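Local coordinates for protein A-type ATP synthase subunit F (Archaeoglobus fulgidus, PDB 2I4R) that is probably a component of the A-type ATP synthase, which makes ATP from ADP using a proton gradient across the membrane, at residues V57-E62 with P81-V86. Sequence-based numbering, arbitrary orientation.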
ATOM      1  N   VAL B  57      -7.179  -3.421   3.245  1.00 51.88           N
ATOM      2  CA  VAL B  57      -6.313  -4.319   3.993  1.00 51.28           C
ATOM      3  C   VAL B  57      -4.863  -4.075   3.611  1.00 50.95           C
ATOM      4  O   VAL B  57      -4.496  -4.149   2.445  1.00 48.43           O
ATOM      5  CB  VAL B  57      -6.707  -5.819   3.773  1.00 51.29           C
ATOM      6  CG1 VAL B  57      -7.180  -6.025   2.362  1.00 52.95           C
ATOM      7  CG2 VAL B  57      -5.522  -6.748   4.090  1.00 49.18           C
ATOM      8  N   ILE B  58      -4.057  -3.747   4.617  1.00 53.85           N
ATOM      9  CA  ILE B  58      -2.625  -3.488   4.446  1.00 58.41           C
ATOM     10  C   ILE B  58      -1.869  -4.813   4.474  1.00 62.01           C
ATOM     11  O   ILE B  58      -2.169  -5.685   5.289  1.00 63.86           O
ATOM     12  CB  ILE B  58      -2.044  -2.637   5.605  1.00 56.94           C
ATOM     13  CG1 ILE B  58      -2.920  -1.414   5.881  1.00 57.21           C
ATOM     14  CG2 ILE B  58      -0.627  -2.220   5.263  1.00 56.96           C
ATOM     15  CD1 ILE B  58      -2.851  -0.362   4.817  1.00 59.95           C
HETATM   16  N   MSE B  59      -0.873  -4.960   3.610  1.00 66.20           N
HETATM   17  CA  MSE B  59      -0.096  -6.191   3.584  1.00 71.22           C
HETATM   18  C   MSE B  59       1.293  -6.019   3.007  1.00 72.32           C
HETATM   19  O   MSE B  59       1.570  -5.064   2.286  1.00 71.21           O
HETATM   20  CB  MSE B  59      -0.795  -7.246   2.744  1.00 77.20           C
HETATM   21  CG  MSE B  59      -1.770  -8.142   3.461  1.00 83.54           C
HETATM   22 SE   MSE B  59      -1.822  -9.805   2.474  1.00 96.44          SE
HETATM   23  CE  MSE B  59      -2.393  -9.130   0.742  1.00 87.91           C
ATOM     24  N   LYS B  60       2.162  -6.971   3.321  1.00 73.87           N
ATOM     25  CA  LYS B  60       3.512  -6.958   2.799  1.00 75.72           C
ATOM     26  C   LYS B  60       3.376  -7.310   1.324  1.00 77.66           C
ATOM     27  O   LYS B  60       2.604  -8.191   0.953  1.00 75.97           O
ATOM     28  CB  LYS B  60       4.361  -8.000   3.521  1.00 75.93           C
ATOM     29  CG  LYS B  60       4.674  -7.646   4.963  1.00 76.74           C
ATOM     30  CD  LYS B  60       6.108  -7.127   5.113  1.00 76.31           C
ATOM     31  CE  LYS B  60       7.015  -8.178   5.745  1.00 75.20           C
ATOM     32  NZ  LYS B  60       6.550  -8.563   7.122  1.00 74.19           N
ATOM     33  N   GLN B  61       4.122  -6.612   0.480  1.00 81.75           N
ATOM     34  CA  GLN B  61       4.058  -6.848  -0.953  1.00 86.27           C
ATOM     35  C   GLN B  61       4.536  -8.256  -1.251  1.00 87.42           C
ATOM     36  O   GLN B  61       4.276  -8.810  -2.317  1.00 88.84           O
ATOM     37  CB  GLN B  61       4.934  -5.826  -1.672  1.00 88.66           C
ATOM     38  CG  GLN B  61       4.535  -5.546  -3.108  1.00 93.84           C
ATOM     39  CD  GLN B  61       5.126  -4.236  -3.620  1.00 97.45           C
ATOM     40  OE1 GLN B  61       6.350  -4.067  -3.671  1.00 99.00           O
ATOM     41  NE2 GLN B  61       4.256  -3.298  -3.992  1.00 97.92           N
ATOM     42  N   GLU B  62       5.227  -8.835  -0.281  1.00 88.53           N
ATOM     43  CA  GLU B  62       5.783 -10.174  -0.406  1.00 89.12           C
ATOM     44  C   GLU B  62       4.829 -11.252   0.066  1.00 87.66           C
ATOM     45  O   GLU B  62       5.269 -12.304   0.517  1.00 88.18           O
ATOM     46  CB  GLU B  62       7.062 -10.264   0.418  1.00 91.29           C
ATOM     47  CG  GLU B  62       6.837  -9.850   1.854  1.00 94.08           C
ATOM     48  CD  GLU B  62       8.082  -9.925   2.691  1.00 96.00           C
ATOM     49  OE1 GLU B  62       8.533 -11.056   2.976  1.00 96.99           O
ATOM     50  OE2 GLU B  62       8.609  -8.850   3.061  1.00 96.00           O
ATOM     51  N   PRO B  81     -12.444  -5.603  -0.512  1.00 80.96           N
ATOM     52  CA  PRO B  81     -11.664  -4.451  -0.056  1.00 77.75           C
ATOM     53  C   PRO B  81     -10.527  -4.087  -1.004  1.00 74.67           C
ATOM     54  O   PRO B  81     -10.068  -4.904  -1.794  1.00 74.62           O
ATOM     55  CB  PRO B  81     -11.130  -4.924   1.281  1.00 78.35           C
ATOM     56  CG  PRO B  81     -10.815  -6.359   0.971  1.00 79.10           C
ATOM     57  CD  PRO B  81     -12.066  -6.812   0.241  1.00 78.81           C
ATOM     58  N   THR B  82     -10.077  -2.847  -0.912  1.00 71.44           N
ATOM     59  CA  THR B  82      -8.972  -2.376  -1.720  1.00 68.16           C
ATOM     60  C   THR B  82      -7.711  -2.827  -1.001  1.00 66.72           C
ATOM     61  O   THR B  82      -7.488  -2.464   0.153  1.00 66.81           O
ATOM     62  CB  THR B  82      -8.970  -0.836  -1.807  1.00 68.27           C
ATOM     63  OG1 THR B  82     -10.151  -0.398  -2.492  1.00 69.43           O
ATOM     64  CG2 THR B  82      -7.737  -0.333  -2.538  1.00 67.75           C
ATOM     65  N   PHE B  83      -6.895  -3.638  -1.664  1.00 65.19           N
ATOM     66  CA  PHE B  83      -5.659  -4.086  -1.049  1.00 65.03           C
ATOM     67  C   PHE B  83      -4.582  -3.026  -1.181  1.00 65.24           C
ATOM     68  O   PHE B  83      -4.479  -2.356  -2.208  1.00 65.81           O
ATOM     69  CB  PHE B  83      -5.187  -5.402  -1.664  1.00 65.15           C
ATOM     70  CG  PHE B  83      -5.895  -6.597  -1.115  1.00 66.77           C
ATOM     71  CD1 PHE B  83      -7.230  -6.840  -1.436  1.00 68.44           C
ATOM     72  CD2 PHE B  83      -5.261  -7.437  -0.206  1.00 67.39           C
ATOM     73  CE1 PHE B  83      -7.930  -7.903  -0.851  1.00 68.25           C
ATOM     74  CE2 PHE B  83      -5.948  -8.503   0.388  1.00 67.90           C
ATOM     75  CZ  PHE B  83      -7.288  -8.734   0.063  1.00 68.51           C
ATOM     76  N   VAL B  84      -3.804  -2.863  -0.117  1.00 64.36           N
ATOM     77  CA  VAL B  84      -2.714  -1.895  -0.074  1.00 63.60           C
ATOM     78  C   VAL B  84      -1.474  -2.725   0.265  1.00 62.86           C
ATOM     79  O   VAL B  84      -1.422  -3.368   1.313  1.00 62.33           O
ATOM     80  CB  VAL B  84      -2.990  -0.831   1.024  1.00 63.89           C
ATOM     81  CG1 VAL B  84      -1.884   0.196   1.080  1.00 64.10           C
ATOM     82  CG2 VAL B  84      -4.298  -0.150   0.748  1.00 63.84           C
ATOM     83  N   SER B  85      -0.480  -2.733  -0.618  1.00 62.91           N
ATOM     84  CA  SER B  85       0.705  -3.548  -0.362  1.00 63.52           C
ATOM     85  C   SER B  85       1.975  -2.779  -0.060  1.00 63.11           C
ATOM     86  O   SER B  85       2.483  -2.024  -0.889  1.00 62.63           O
ATOM     87  CB  SER B  85       0.962  -4.488  -1.538  1.00 64.89           C
ATOM     88  OG  SER B  85       1.417  -3.752  -2.653  1.00 69.03           O
ATOM     89  N   VAL B  86       2.489  -3.011   1.141  1.00 63.87           N
ATOM     90  CA  VAL B  86       3.698  -2.369   1.615  1.00 66.29           C
ATOM     91  C   VAL B  86       4.902  -2.915   0.858  1.00 68.12           C
ATOM     92  O   VAL B  86       5.384  -4.012   1.141  1.00 68.09           O
ATOM     93  CB  VAL B  86       3.883  -2.602   3.140  1.00 65.69           C
ATOM     94  CG1 VAL B  86       5.151  -1.937   3.622  1.00 65.56           C
ATOM     95  CG2 VAL B  86       2.690  -2.048   3.898  1.00 64.02           C
TER
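Val57 sets its CG1 methyl squarely over the middle of the Phe83 ring, a CH-pi contact with CG1 3.4 Å from the ring centroid and 11° off the normal. The methyl gets there by taking the crowded position between the backbone N and the carbonyl carbon (chi1 35°), and it also meets Pro81, which follows a cis peptide bond, with Val57 CG1 3.9 Å from Pro81 CG. The bent end of Met59, a selenomethionine folded at chi3 (-59°), brings CE to the edge of the same ring, 3.5 Å from Phe83 CD2. An alanine in place of Phe83 removes the ring that Val57 CG1 and Met59 CE share, and would probably loosen the packing there and toward Leu49 of helix 38-50. Strands 54-60 and 82-86 are parallel neighbours in a beta-alpha-beta unit, joined through helix 69-77; a second subunit continues the sheet by pairing antiparallel with Val84 to Val86. Backbone hydrogen bonds join strand 54-60 and the residue after it to strand 82-86, among them Met59 N to Val84 O (2.8 Å), nearly along the carbonyl axis, and Gln61 N to Val86 O (3.0 Å), where the donor sits well above the carbonyl plane. On the sheet face that Phe20 helps cover, Ile58 divides its branches: CD1 lies alongside Val84 CB at 3.8 Å, while CG2, anti to the backbone N, touches Val86 CG2 at 3.6 Å where the two side chains cross obliquely. Lys60, on that face too, sends NZ to a salt bridge with Asp17.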